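Cell wall surface anchor protein (Streptococcus agalactiae, PDB 4Z1P) probably serves as a wall-anchored adhesin of the antigen I/II type, which would attach the streptococcus to host or bacterial surfaces. Local coordinates at residues A[32-37]-A[55-60]; A[73-78]-A[135-140]; A[83-88]-A[118-123]. One frame throughout, in Å; residues are numbered along the deposited sequence. Where two conformers were deposited one is given.

Interaction 1: A[32-37]-A[55-60]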
loop_
_atom_site.group_PDB
_atom_site.type_symbol
_atom_site.label_atom_id
_atom_site.label_comp_id
_atom_site.label_asym_id
_atom_site.label_seq_id
_atom_site.Cartn_x
_atom_site.Cartn_y
_atom_site.Cartn_z
ATOM N N TYR A 32 3.102 -8.420 7.267
ATOM C CA TYR A 32 2.435 -8.701 8.520
ATOM C C TYR A 32 3.258 -9.628 9.398
ATOM O O TYR A 32 3.978 -10.548 8.888
ATOM C CB TYR A 32 1.129 -9.381 8.235
ATOM C CG TYR A 32 0.086 -8.621 7.489
ATOM C CD1 TYR A 32 -0.429 -7.416 7.978
ATOM C CD2 TYR A 32 -0.545 -9.174 6.425
ATOM C CE1 TYR A 32 -1.466 -6.745 7.312
ATOM C CE2 TYR A 32 -1.623 -8.564 5.804
ATOM C CZ TYR A 32 -2.045 -7.306 6.234
ATOM O OH TYR A 32 -3.042 -6.657 5.550
ATOM N N VAL A 33 3.074 -9.443 10.706
ATOM C CA VAL A 33 3.678 -10.278 11.675
ATOM C C VAL A 33 2.600 -10.761 12.603
ATOM O O VAL A 33 1.940 -9.975 13.298
ATOM C CB VAL A 33 4.809 -9.611 12.482
ATOM C CG1 VAL A 33 5.398 -10.606 13.481
ATOM C CG2 VAL A 33 5.827 -9.002 11.593
ATOM N N ALA A 34 2.381 -12.056 12.585
ATOM C CA ALA A 34 1.326 -12.635 13.321
ATOM C C ALA A 34 1.862 -13.563 14.317
ATOM O O ALA A 34 2.806 -14.343 14.014
ATOM C CB ALA A 34 0.389 -13.364 12.436
ATOM N N LYS A 35 1.227 -13.558 15.483
ATOM C CA LYS A 35 1.641 -14.424 16.580
ATOM C C LYS A 35 0.598 -15.358 17.107
ATOM O O LYS A 35 -0.496 -14.947 17.486
ATOM C CB LYS A 35 2.145 -13.619 17.757
ATOM C CG LYS A 35 3.575 -13.209 17.625
ATOM C CD LYS A 35 4.116 -12.697 18.943
ATOM C CE LYS A 35 4.458 -13.837 19.875
ATOM N NZ LYS A 35 4.199 -13.358 21.260
ATOM N N GLN A 36 1.012 -16.604 17.203
ATOM C CA GLN A 36 0.237 -17.733 17.694
ATOM C C GLN A 36 0.813 -17.965 19.078
ATOM O O GLN A 36 2.024 -18.377 19.236
ATOM C CB GLN A 36 0.489 -18.954 16.793
ATOM C CG GLN A 36 -0.192 -20.244 17.248
ATOM C CD GLN A 36 0.018 -21.358 16.226
ATOM O OE1 GLN A 36 0.992 -21.349 15.479
ATOM N NE2 GLN A 36 -0.904 -22.294 16.179
ATOM N N ASN A 37 0.027 -17.601 20.105
ATOM C CA ASN A 37 0.523 -17.609 21.494
ATOM C C ASN A 37 0.326 -18.914 22.216
ATOM O O ASN A 37 -0.766 -19.446 22.275
ATOM C CB ASN A 37 -0.121 -16.459 22.271
ATOM C CG ASN A 37 0.442 -15.142 21.866
ATOM O OD1 ASN A 37 1.653 -14.957 21.810
ATOM N ND2 ASN A 37 -0.377 -14.276 21.459
ATOM N N PHE A 55 -3.680 -28.067 16.931
ATOM C CA PHE A 55 -3.328 -26.667 17.041
ATOM C C PHE A 55 -3.444 -26.139 15.641
ATOM O O PHE A 55 -2.707 -26.613 14.718
ATOM C CB PHE A 55 -1.904 -26.472 17.606
ATOM C CG PHE A 55 -1.716 -27.197 18.895
ATOM C CD1 PHE A 55 -2.267 -26.699 20.068
ATOM C CD2 PHE A 55 -1.198 -28.447 18.894
ATOM C CE1 PHE A 55 -2.205 -27.458 21.243
ATOM C CE2 PHE A 55 -1.084 -29.219 20.058
ATOM C CZ PHE A 55 -1.627 -28.739 21.258
ATOM N N ALA A 56 -4.363 -25.180 15.489
ATOM C CA ALA A 56 -4.582 -24.546 14.191
ATOM C C ALA A 56 -4.424 -23.076 14.288
ATOM O O ALA A 56 -4.744 -22.504 15.339
ATOM C CB ALA A 56 -5.967 -24.820 13.704
ATOM N N PHE A 57 -3.851 -22.461 13.241
ATOM C CA PHE A 57 -3.717 -21.024 13.138
ATOM C C PHE A 57 -4.372 -20.581 11.844
ATOM O O PHE A 57 -4.099 -21.157 10.767
ATOM C CB PHE A 57 -2.224 -20.640 13.055
ATOM C CG PHE A 57 -1.981 -19.167 13.218
ATOM C CD1 PHE A 57 -2.250 -18.573 14.449
ATOM C CD2 PHE A 57 -1.561 -18.361 12.149
ATOM C CE1 PHE A 57 -2.073 -17.242 14.648
ATOM C CE2 PHE A 57 -1.426 -16.989 12.329
ATOM C CZ PHE A 57 -1.667 -16.449 13.587
ATOM N N VAL A 58 -5.214 -19.551 11.928
ATOM C CA VAL A 58 -5.946 -19.069 10.808
ATOM C C VAL A 58 -5.596 -17.677 10.503
ATOM O O VAL A 58 -5.705 -16.827 11.389
ATOM C CB VAL A 58 -7.524 -19.139 11.044
ATOM C CG1 VAL A 58 -8.279 -18.468 9.887
ATOM C CG2 VAL A 58 -7.933 -20.596 11.219
ATOM N N ASP A 59 -5.264 -17.380 9.241
ATOM C CA ASP A 59 -5.178 -15.984 8.786
ATOM C C ASP A 59 -6.289 -15.671 7.752
ATOM O O ASP A 59 -6.434 -16.394 6.745
ATOM C CB ASP A 59 -3.835 -15.680 8.164
ATOM C CG ASP A 59 -3.688 -14.204 7.810
ATOM O OD1 ASP A 59 -4.424 -13.653 6.915
ATOM O OD2 ASP A 59 -2.850 -13.566 8.432
ATOM N N GLN A 60 -7.114 -14.661 8.034
ATOM C CA GLN A 60 -8.204 -14.323 7.152
ATOM C C GLN A 60 -8.027 -12.898 6.668
ATOM O O GLN A 60 -8.327 -11.939 7.393
ATOM C CB GLN A 60 -9.521 -14.575 7.885
ATOM C CG GLN A 60 -10.827 -13.898 7.440
ATOM C CD GLN A 60 -11.387 -14.470 6.237
ATOM O OE1 GLN A 60 -12.440 -15.069 6.272
ATOM N NE2 GLN A 60 -10.696 -14.275 5.103
HETATM O O HOH W 1 -3.089 -23.024 17.774
HETATM O O HOH W 2 -0.770 -24.280 13.903
#
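Gln36 lays its aliphatic stem alongside Phe57, and this apolar contact carries most of the meeting. The two side chains overlap head to tail: Gln36 CB approaches Phe57 CD1 obliquely, 3.6 Å away, while the amide carbon Gln36 CD reaches back to Phe57 CB at 3.9 Å. Phe57 CG is anti to its backbone N (chi1 -169°), which sends the ring across to strand 32-36. There Ala34 CB meets Phe57 CZ at the ring edge, 3.9 Å away.

Polar contact runs through water. The extended Gln36 chain (chi1 176°, chi2 175°) carries NE2 toward the backbone of 55-60, where it donates to two waters. Water 1, 2.8 Å from Gln36 NE2, lies within bonding distance of Ala56 O; water 2, 3.0 Å from Gln36 NE2, donates to Phe55 O. At the other branch of the amide, OE1 bonds to Tyr139 OH, so both ends of this buried group are satisfied.

The strands run roughly antiparallel, their axes 8.7 Å apart, and belong to the two facing sheets of a beta sandwich. Strand 29-36 lies between strands 8-11 and 137-145, strand 55-61 between 115-120 and 153-162, and Tyr139 stacks on Phe57.

Interaction 2: A[73-78]-A[135-140]; sequences IKASNG and LDITYN
Lys74 and Thr138 form an antiparallel hydrogen-bonded pair that fixes the register: Lys74 N donates to Thr138 O, and Thr138 N to Lys74 O at 2.8 Å and a nearly straight 173°. Where the ladder ends, Ser76 N makes a weak bond to Asp136 O. The flanking non-hydrogen-bonded pairs, Ile73 with Tyr139 and Ala75 with Ile137, bring CA-H...O contacts, among them Ile73 CA to Thr138 O.

Apolar contacts gather on the face bearing Ile73, Ala75, Ile137 and Tyr139. In Ile73 a chi1 of -51° puts CG1 beside the backbone N and leaves CG2 anti to it, over the centre of the Tyr139 ring in a CH-pi contact, 3.8 Å from the centroid and 13° off the normal. The same methyl presses on Ile137 CG2 at a tight 3.5 Å. Ile73 CD1 touches the ring at CD2 and CE2, and Ile137 CD1 reaches Ala75 CB at 3.7 Å.

Strand 65-75 is one of the two outermost strands of the four-stranded sheet of a beta sandwich, within the antigen I/II C2 family region, and 137-145 lies between it and 29-36. The covered Tyr139 ring faces the interior, where its OH bonds to Gln36.

Beyond the ladder the chain leaves in a type I turn, Ala75 to Gly78, closed by Gly78 N to Ala75 O. Leu135 packs under it, CD2 3.4 Å from Ser76 OG and CD1 4.0 Å from Asn77 CG, the Leu135 and Asn77 side chains lying crosswise.

Two waters bridge the segments. Water 3 donates to Asp136 O, more weakly to Lys74 O, and is hydrogen-bonded to Thr138 OG1 at 2.6 Å. Water 4 joins Ser76 OG to Asp136 N.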
loop_
_atom_site.group_PDB
_atom_site.type_symbol
_atom_site.label_atom_id
_atom_site.label_comp_id
_atom_site.label_asym_id
_atom_site.label_seq_id
_atom_site.Cartn_x
_atom_site.Cartn_y
_atom_site.Cartn_z
ATOM N N ILE A 73 8.102 -19.078 9.415
ATOM C CA ILE A 73 7.262 -19.440 10.567
ATOM C C ILE A 73 8.204 -20.009 11.605
ATOM O O ILE A 73 8.833 -21.078 11.383
ATOM C CB ILE A 73 6.179 -20.502 10.217
ATOM C CG1 ILE A 73 5.413 -20.044 9.003
ATOM C CG2 ILE A 73 5.273 -20.702 11.424
ATOM C CD1 ILE A 73 4.304 -20.999 8.501
ATOM N N LYS A 74 8.368 -19.262 12.696
ATOM C CA LYS A 74 9.425 -19.527 13.718
ATOM C C LYS A 74 8.894 -19.577 15.110
ATOM O O LYS A 74 8.083 -18.706 15.476
ATOM C CB LYS A 74 10.558 -18.485 13.655
ATOM C CG LYS A 74 11.376 -18.487 12.297
ATOM C CD LYS A 74 12.377 -17.355 12.148
ATOM C CE LYS A 74 13.612 -17.514 13.044
ATOM N NZ LYS A 74 14.425 -16.277 12.839
ATOM N N ALA A 75 9.358 -20.572 15.875
ATOM C CA ALA A 75 9.098 -20.593 17.293
ATOM C C ALA A 75 10.001 -19.576 18.018
ATOM O O ALA A 75 11.064 -19.125 17.502
ATOM C CB ALA A 75 9.247 -21.980 17.857
ATOM N N SER A 76 9.565 -19.172 19.210
ATOM C CA SER A 76 10.292 -18.143 19.945
ATOM C C SER A 76 11.669 -18.664 20.377
ATOM O O SER A 76 12.489 -17.876 20.815
ATOM C CB SER A 76 9.507 -17.670 21.153
ATOM O OG SER A 76 9.152 -18.699 22.015
ATOM N N ASN A 77 11.878 -19.969 20.351
ATOM C CA ASN A 77 13.217 -20.506 20.628
ATOM C C ASN A 77 14.164 -20.402 19.391
ATOM O O ASN A 77 15.331 -20.815 19.499
ATOM C CB ASN A 77 13.177 -21.909 21.120
ATOM C CG ASN A 77 12.783 -22.868 20.053
ATOM O OD1 ASN A 77 12.432 -22.452 18.953
ATOM N ND2 ASN A 77 12.878 -24.131 20.343
ATOM N N GLY A 78 13.683 -19.807 18.291
ATOM C CA GLY A 78 14.451 -19.704 17.037
ATOM C C GLY A 78 14.244 -20.845 16.035
ATOM O O GLY A 78 14.699 -20.690 14.903
ATOM N N LEU A 135 6.173 -22.002 23.835
ATOM C CA LEU A 135 6.939 -21.312 22.795
ATOM C C LEU A 135 5.983 -20.775 21.725
ATOM O O LEU A 135 5.418 -21.520 20.942
ATOM C CB LEU A 135 8.003 -22.224 22.106
ATOM C CG LEU A 135 9.060 -22.778 23.084
ATOM C CD1 LEU A 135 9.904 -23.944 22.565
ATOM C CD2 LEU A 135 9.931 -21.641 23.609
ATOM N N ASP A 136 5.829 -19.470 21.706
ATOM C CA ASP A 136 4.925 -18.799 20.776
ATOM C C ASP A 136 5.502 -18.925 19.304
ATOM O O ASP A 136 6.732 -18.984 19.104
ATOM C CB ASP A 136 4.943 -17.359 21.044
ATOM C CG ASP A 136 4.366 -16.974 22.471
ATOM O OD1 ASP A 136 3.668 -17.768 23.049
ATOM O OD2 ASP A 136 4.663 -15.850 22.906
ATOM N N ILE A 137 4.617 -18.941 18.335
ATOM C CA ILE A 137 5.034 -19.105 16.926
ATOM C C ILE A 137 4.754 -17.782 16.205
ATOM O O ILE A 137 3.632 -17.242 16.328
ATOM C CB ILE A 137 4.196 -20.221 16.256
ATOM C CG1 ILE A 137 4.227 -21.546 17.039
ATOM C CG2 ILE A 137 4.609 -20.453 14.830
ATOM C CD1 ILE A 137 5.582 -22.054 17.482
ATOM N N THR A 138 5.712 -17.270 15.443
ATOM C CA THR A 138 5.555 -16.057 14.704
ATOM C C THR A 138 5.500 -16.319 13.205
ATOM O O THR A 138 6.406 -17.011 12.631
ATOM C CB THR A 138 6.652 -15.082 15.013
ATOM O OG1 THR A 138 6.607 -14.741 16.408
ATOM C CG2 THR A 138 6.459 -13.833 14.203
ATOM N N TYR A 139 4.424 -15.851 12.576
ATOM C CA TYR A 139 4.272 -15.999 11.131
ATOM C C TYR A 139 4.613 -14.695 10.492
ATOM O O TYR A 139 3.983 -13.663 10.821
ATOM C CB TYR A 139 2.852 -16.441 10.795
ATOM C CG TYR A 139 2.428 -17.756 11.330
ATOM C CD1 TYR A 139 2.270 -17.969 12.697
ATOM C CD2 TYR A 139 2.093 -18.766 10.491
ATOM C CE1 TYR A 139 1.766 -19.147 13.204
ATOM C CE2 TYR A 139 1.663 -19.991 10.954
ATOM C CZ TYR A 139 1.490 -20.213 12.293
ATOM O OH TYR A 139 1.073 -21.420 12.777
ATOM N N ASN A 140 5.643 -14.676 9.626
ATOM C CA ASN A 140 5.914 -13.480 8.841
ATOM C C ASN A 140 5.267 -13.664 7.498
ATOM O O ASN A 140 5.693 -14.497 6.671
ATOM C CB ASN A 140 7.406 -13.147 8.690
ATOM C CG ASN A 140 7.938 -12.261 9.812
ATOM O OD1 ASN A 140 8.098 -11.034 9.653
ATOM N ND2 ASN A 140 8.206 -12.861 10.931
HETATM O O HOH W 3 7.766 -16.503 17.943
HETATM O O HOH W 4 7.202 -18.210 23.935
#

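Interaction 3: A[83-88]-A[118-123]; sequences SLLEMR and WTAKDP
Trp118 starts this antiparallel beta ladder, at the edge of the five-stranded sheet of a beta sandwich, by pairing with Met87. The Met87 side chain runs alongside the indole, its CG 3.8 Å from Trp118 NE1. Leu85 CB comes to the ring edge, 4.2 Å from Trp118 CD1.

Thr119 forms the hydrogen-bonded pair with Glu86: its N donates to Glu86 O, and its O accepts from Glu86 N in the carbonyl plane at a short 2.6 Å. Its OG1 lies at the edge of the Arg88 guanidinium, near the plane, and water 7 accepts from Arg88 NH1 while also bonding to Thr119 OG1.

Ala120 pairs with Leu85, whose CD2 lies 3.9 Å from Ala120 CA; Phe126 of helix 123-131 touches both side chains.

Lys121 N extends the ladder to Leu84 O at 170°. Its extended chain runs back over 83-86 and passes across Glu86, with Lys121 CE 3.4 Å from Glu86 OE1. The charges themselves remain beyond salt-bridge range. At the tip, Lys121 NZ donates to Ser83 O at 3.0 Å from above the carbonyl plane, 41° out of it, and also to water 6, which lies 2.8 Å from Leu85 O.

Asp122 is the N-cap of helix 123-131, its OD1 taking Ala125 N, while water 5 accepts from Asp122 N and donates to Leu84 O.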
loop_
_atom_site.group_PDB
_atom_site.type_symbol
_atom_site.label_atom_id
_atom_site.label_comp_id
_atom_site.label_asym_id
_atom_site.label_seq_id
_atom_site.Cartn_x
_atom_site.Cartn_y
_atom_site.Cartn_z
ATOM N N SER A 83 7.983 -26.787 8.515
ATOM C CA SER A 83 7.844 -28.171 8.050
ATOM C C SER A 83 6.908 -29.007 8.947
ATOM O O SER A 83 6.443 -30.102 8.575
ATOM C CB SER A 83 9.212 -28.876 7.951
ATOM O OG SER A 83 9.700 -29.213 9.298
ATOM N N LEU A 84 6.585 -28.478 10.123
ATOM C CA LEU A 84 5.783 -29.191 11.071
ATOM C C LEU A 84 4.298 -28.795 10.949
ATOM O O LEU A 84 3.401 -29.389 11.639
ATOM C CB LEU A 84 6.196 -28.815 12.512
ATOM C CG LEU A 84 7.685 -28.971 12.843
ATOM C CD1 LEU A 84 8.036 -28.620 14.290
ATOM C CD2 LEU A 84 8.224 -30.339 12.454
ATOM N N LEU A 85 4.030 -27.855 10.057
ATOM C CA LEU A 85 2.686 -27.323 9.894
ATOM C C LEU A 85 2.140 -27.597 8.516
ATOM O O LEU A 85 2.835 -27.361 7.513
ATOM C CB LEU A 85 2.670 -25.833 10.065
ATOM C CG LEU A 85 3.175 -25.438 11.457
ATOM C CD1 LEU A 85 3.386 -23.915 11.626
ATOM C CD2 LEU A 85 2.229 -25.937 12.496
ATOM N N GLU A 86 0.928 -28.067 8.470
ATOM C CA GLU A 86 0.227 -28.201 7.173
ATOM C C GLU A 86 -0.446 -26.903 6.744
ATOM O O GLU A 86 -1.339 -26.446 7.456
ATOM C CB GLU A 86 -0.760 -29.294 7.269
ATOM C CG GLU A 86 -1.376 -29.710 5.934
ATOM C CD GLU A 86 -0.498 -30.636 5.082
ATOM O OE1 GLU A 86 0.276 -31.448 5.619
ATOM O OE2 GLU A 86 -0.678 -30.611 3.853
ATOM N N MET A 87 -0.045 -26.361 5.600
ATOM C CA MET A 87 -0.579 -25.126 5.014
ATOM C C MET A 87 -1.850 -25.488 4.180
ATOM O O MET A 87 -1.778 -26.364 3.236
ATOM C CB MET A 87 0.499 -24.471 4.147
ATOM C CG MET A 87 0.168 -23.140 3.474
ATOM S SD MET A 87 -0.982 -23.275 2.068
ATOM C CE MET A 87 -0.727 -21.744 1.213
ATOM N N ARG A 88 -2.985 -24.843 4.491
ATOM C CA ARG A 88 -4.171 -24.978 3.702
ATOM C C ARG A 88 -4.604 -23.645 3.260
ATOM O O ARG A 88 -4.385 -22.659 3.974
ATOM C CB ARG A 88 -5.329 -25.669 4.434
ATOM C CG ARG A 88 -5.146 -27.151 4.623
ATOM C CD ARG A 88 -6.357 -27.813 5.241
ATOM N NE ARG A 88 -6.234 -29.296 5.325
ATOM C CZ ARG A 88 -5.529 -29.971 6.209
ATOM N NH1 ARG A 88 -4.882 -29.370 7.197
ATOM N NH2 ARG A 88 -5.537 -31.320 6.135
ATOM N N TRP A 118 -2.957 -23.062 9.134
ATOM C CA TRP A 118 -1.777 -23.923 9.371
ATOM C C TRP A 118 -2.121 -24.778 10.543
ATOM O O TRP A 118 -2.532 -24.250 11.587
ATOM C CB TRP A 118 -0.535 -23.063 9.701
ATOM C CG TRP A 118 0.015 -22.296 8.572
ATOM C CD1 TRP A 118 1.032 -22.704 7.709
ATOM C CD2 TRP A 118 -0.414 -21.039 8.095
ATOM N NE1 TRP A 118 1.260 -21.753 6.783
ATOM C CE2 TRP A 118 0.372 -20.727 6.963
ATOM C CE3 TRP A 118 -1.398 -20.154 8.494
ATOM C CZ2 TRP A 118 0.239 -19.545 6.271
ATOM C CZ3 TRP A 118 -1.505 -18.959 7.849
ATOM C CH2 TRP A 118 -0.725 -18.682 6.708
ATOM N N THR A 119 -2.034 -26.073 10.397
ATOM C CA THR A 119 -2.302 -27.047 11.423
ATOM C C THR A 119 -1.107 -27.918 11.742
ATOM O O THR A 119 -0.258 -28.286 10.809
ATOM C CB THR A 119 -3.443 -27.994 10.945
ATOM O OG1 THR A 119 -3.142 -28.467 9.669
ATOM C CG2 THR A 119 -4.757 -27.270 10.898
ATOM N N ALA A 120 -0.942 -28.262 13.013
ATOM C CA ALA A 120 0.100 -29.129 13.396
ATOM C C ALA A 120 -0.058 -30.513 12.808
ATOM O O ALA A 120 -1.059 -31.165 13.002
ATOM C CB ALA A 120 0.290 -29.188 14.904
ATOM N N LYS A 121 0.962 -30.988 12.106
ATOM C CA LYS A 121 0.866 -32.288 11.395
ATOM C C LYS A 121 0.896 -33.404 12.421
ATOM O O LYS A 121 0.207 -34.414 12.271
ATOM C CB LYS A 121 2.057 -32.459 10.396
ATOM C CG LYS A 121 2.090 -31.509 9.235
ATOM C CD LYS A 121 3.326 -31.803 8.304
ATOM C CE LYS A 121 3.323 -30.885 7.122
ATOM N NZ LYS A 121 4.614 -30.866 6.343
ATOM N N ASP A 122 1.657 -33.228 13.478
ATOM C CA ASP A 122 1.747 -34.251 14.511
ATOM C C ASP A 122 1.447 -33.565 15.844
ATOM O O ASP A 122 2.344 -32.997 16.449
ATOM C CB ASP A 122 3.140 -34.840 14.562
ATOM C CG ASP A 122 3.265 -35.962 15.595
ATOM O OD1 ASP A 122 2.509 -35.991 16.588
ATOM O OD2 ASP A 122 4.200 -36.740 15.413
ATOM N N PRO A 123 0.187 -33.609 16.270
ATOM C CA PRO A 123 -0.224 -32.706 17.428
ATOM C C PRO A 123 0.516 -33.066 18.717
ATOM O O PRO A 123 0.992 -32.198 19.425
ATOM C CB PRO A 123 -1.674 -32.954 17.566
ATOM C CG PRO A 123 -2.103 -33.616 16.335
ATOM C CD PRO A 123 -0.953 -34.124 15.529
HETATM O O HOH W 5 3.499 -31.173 13.812
HETATM O O HOH W 6 4.872 -27.991 5.697
HETATM O O HOH W 7 -3.180 -31.082 9.127
#

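All three contacts meet in one beta sandwich. Interaction 1 spans the two sheets; interaction 2 lies in the sheet containing 29-36 and 137-145, interaction 3 in the one containing 55-61 and 115-120. Their centres are 10 to 14 Å apart. Backbone pairing joins interaction 1 to each of the others: Ala34 O lies 2.6 Å from Tyr139 N, and Phe57 O 2.8 Å from Trp118 N, both probable hydrogen bonds. Between the sheets the side chains of interactions 2 and 3 interlock, with Tyr139 CE2 3.7 Å from Trp118 CD2, Ile73 CD1 3.6 Å from Trp118 NE1 and Ile73 CG2 3.7 Å from Leu85 CD1.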